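Local coordinates for putative isochorismatase (Streptomyces avermitilis, PDB 3KL2), which is of unknown function but, as a member of the isochorismatase-like family of cysteine hydrolases, is probably a hydrolase, at residues A[135-139]-A[140-144]. Residues are numbered along the deposited sequence; the frame is centred on the assembly and turned at random.
Sequences DTFAS and TNLDF
Thr140 and Leu142 turn their side chains back on 136-139: Thr140 OG1 sits between its own backbone N and carbonyl carbon (chi1 81°), and Leu142 CG lies anti to the backbone N. This places Thr140 OG1 to accept from Leu142 N at 3.0 Å (N-H...O 158°), an ST turn at the start of helix 142-149. The same hydroxyl donates to Thr136 O at 2.7 Å, tilted out of the carbonyl plane. Replacing Thr140 by an alanine removes OG1, which is likely to leave Thr136 O and Leu142 N without their shared partner. With CG held anti, Leu142 CD2 comes over one face of the Phe137 ring, a CH-pi contact 3.8 Å from the centroid and 13° off the normal, while Thr136 CG2 meets the same methyl at 3.6 Å. Asp143 CB lies at the ring edge; its carboxylate is salt-bridged to Arg175. Asp135 OD1 accepts from Phe137 N at 2.9 Å, an N-cap bond met from above the carboxylate plane, and OD2 bonds Thr171 OG1 of helix 164-174. A water accepts from Asp143 N at 2.9 Å and lies within hydrogen-bonding distance of Phe137 O and Thr140 O.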
loop_
_atom_site.group_PDB
_atom_site.type_symbol
_atom_site.label_atom_id
_atom_site.label_comp_id
_atom_site.label_asym_id
_atom_site.label_seq_id
_atom_site.Cartn_x
_atom_site.Cartn_y
_atom_site.Cartn_z
ATOM N N ASP A 135 5.679 -9.797 5.882
ATOM C CA ASP A 135 5.142 -8.573 6.467
ATOM C C ASP A 135 3.639 -8.752 6.693
ATOM O O ASP A 135 2.927 -9.050 5.781
ATOM C CB ASP A 135 5.418 -7.422 5.501
ATOM C CG ASP A 135 4.944 -6.096 6.037
ATOM O OD1 ASP A 135 4.335 -6.050 7.141
ATOM O OD2 ASP A 135 5.166 -5.086 5.327
ATOM N N THR A 136 3.151 -8.600 7.907
ATOM C CA THR A 136 1.731 -8.754 8.156
ATOM C C THR A 136 0.911 -7.658 7.381
ATOM O O THR A 136 -0.217 -7.901 6.921
ATOM C CB THR A 136 1.436 -8.723 9.721
ATOM O OG1 THR A 136 2.303 -9.644 10.395
ATOM C CG2 THR A 136 0.000 -9.128 10.050
ATOM N N PHE A 137 1.455 -6.452 7.202
ATOM C CA PHE A 137 0.735 -5.420 6.443
ATOM C C PHE A 137 0.644 -5.682 4.947
ATOM O O PHE A 137 -0.195 -5.091 4.299
ATOM C CB PHE A 137 1.361 -4.052 6.686
ATOM C CG PHE A 137 1.128 -3.503 8.092
ATOM C CD1 PHE A 137 -0.006 -2.770 8.373
ATOM C CD2 PHE A 137 2.029 -3.744 9.109
ATOM C CE1 PHE A 137 -0.242 -2.242 9.658
ATOM C CE2 PHE A 137 1.823 -3.214 10.418
ATOM C CZ PHE A 137 0.678 -2.468 10.688
ATOM N N ALA A 138 1.457 -6.567 4.376
ATOM C CA ALA A 138 1.527 -6.671 2.872
ATOM C C ALA A 138 0.471 -7.570 2.198
ATOM O O ALA A 138 0.261 -7.459 1.013
ATOM C CB ALA A 138 2.945 -7.110 2.399
ATOM N N SER A 139 -0.106 -8.531 2.883
ATOM C CA SER A 139 -1.094 -9.394 2.212
ATOM C C SER A 139 -2.360 -9.677 3.060
ATOM O O SER A 139 -3.050 -10.645 2.792
ATOM C CB SER A 139 -0.430 -10.712 1.793
ATOM O OG SER A 139 0.169 -11.348 2.918
ATOM N N THR A 140 -2.645 -8.852 4.073
ATOM C CA THR A 140 -3.778 -9.030 4.923
ATOM C C THR A 140 -4.640 -7.773 5.094
ATOM O O THR A 140 -4.330 -6.716 4.562
ATOM C CB THR A 140 -3.317 -9.440 6.313
ATOM O OG1 THR A 140 -2.895 -8.282 7.043
ATOM C CG2 THR A 140 -2.241 -10.468 6.225
ATOM N N ASN A 141 -5.714 -7.926 5.895
ATOM C CA ASN A 141 -6.610 -6.849 6.328
ATOM C C ASN A 141 -6.175 -6.141 7.598
ATOM O O ASN A 141 -6.965 -5.423 8.222
ATOM C CB ASN A 141 -8.048 -7.359 6.514
ATOM C CG ASN A 141 -8.170 -8.561 7.476
ATOM O OD1 ASN A 141 -7.205 -9.011 8.049
ATOM N ND2 ASN A 141 -9.367 -9.078 7.613
ATOM N N LEU A 142 -4.930 -6.335 7.996
ATOM C CA LEU A 142 -4.479 -5.734 9.238
ATOM C C LEU A 142 -4.587 -4.223 9.259
ATOM O O LEU A 142 -5.145 -3.664 10.228
ATOM C CB LEU A 142 -3.034 -6.111 9.548
ATOM C CG LEU A 142 -2.521 -5.530 10.896
ATOM C CD1 LEU A 142 -3.341 -6.060 12.026
ATOM C CD2 LEU A 142 -1.016 -5.826 11.135
ATOM N N ASP A 143 -4.010 -3.557 8.255
ATOM C CA ASP A 143 -4.052 -2.099 8.184
ATOM C C ASP A 143 -5.485 -1.564 8.173
ATOM O O ASP A 143 -5.821 -0.634 8.947
ATOM C CB ASP A 143 -3.407 -1.597 6.911
ATOM C CG ASP A 143 -2.906 -0.171 7.034
ATOM O OD1 ASP A 143 -2.870 0.389 8.154
ATOM O OD2 ASP A 143 -2.455 0.344 6.006
ATOM N N PHE A 144 -6.332 -2.152 7.319
ATOM C CA PHE A 144 -7.746 -1.779 7.291
ATOM C C PHE A 144 -8.456 -1.849 8.668
ATOM O O PHE A 144 -9.182 -0.953 9.049
ATOM C CB PHE A 144 -8.493 -2.668 6.333
ATOM C CG PHE A 144 -9.883 -2.252 6.107
ATOM C CD1 PHE A 144 -10.234 -1.556 4.956
ATOM C CD2 PHE A 144 -10.860 -2.546 7.043
ATOM C CE1 PHE A 144 -11.556 -1.178 4.752
ATOM C CE2 PHE A 144 -12.162 -2.149 6.841
ATOM C CZ PHE A 144 -12.514 -1.482 5.728
HETATM O O HOH W 1 -2.743 -4.827 5.972
#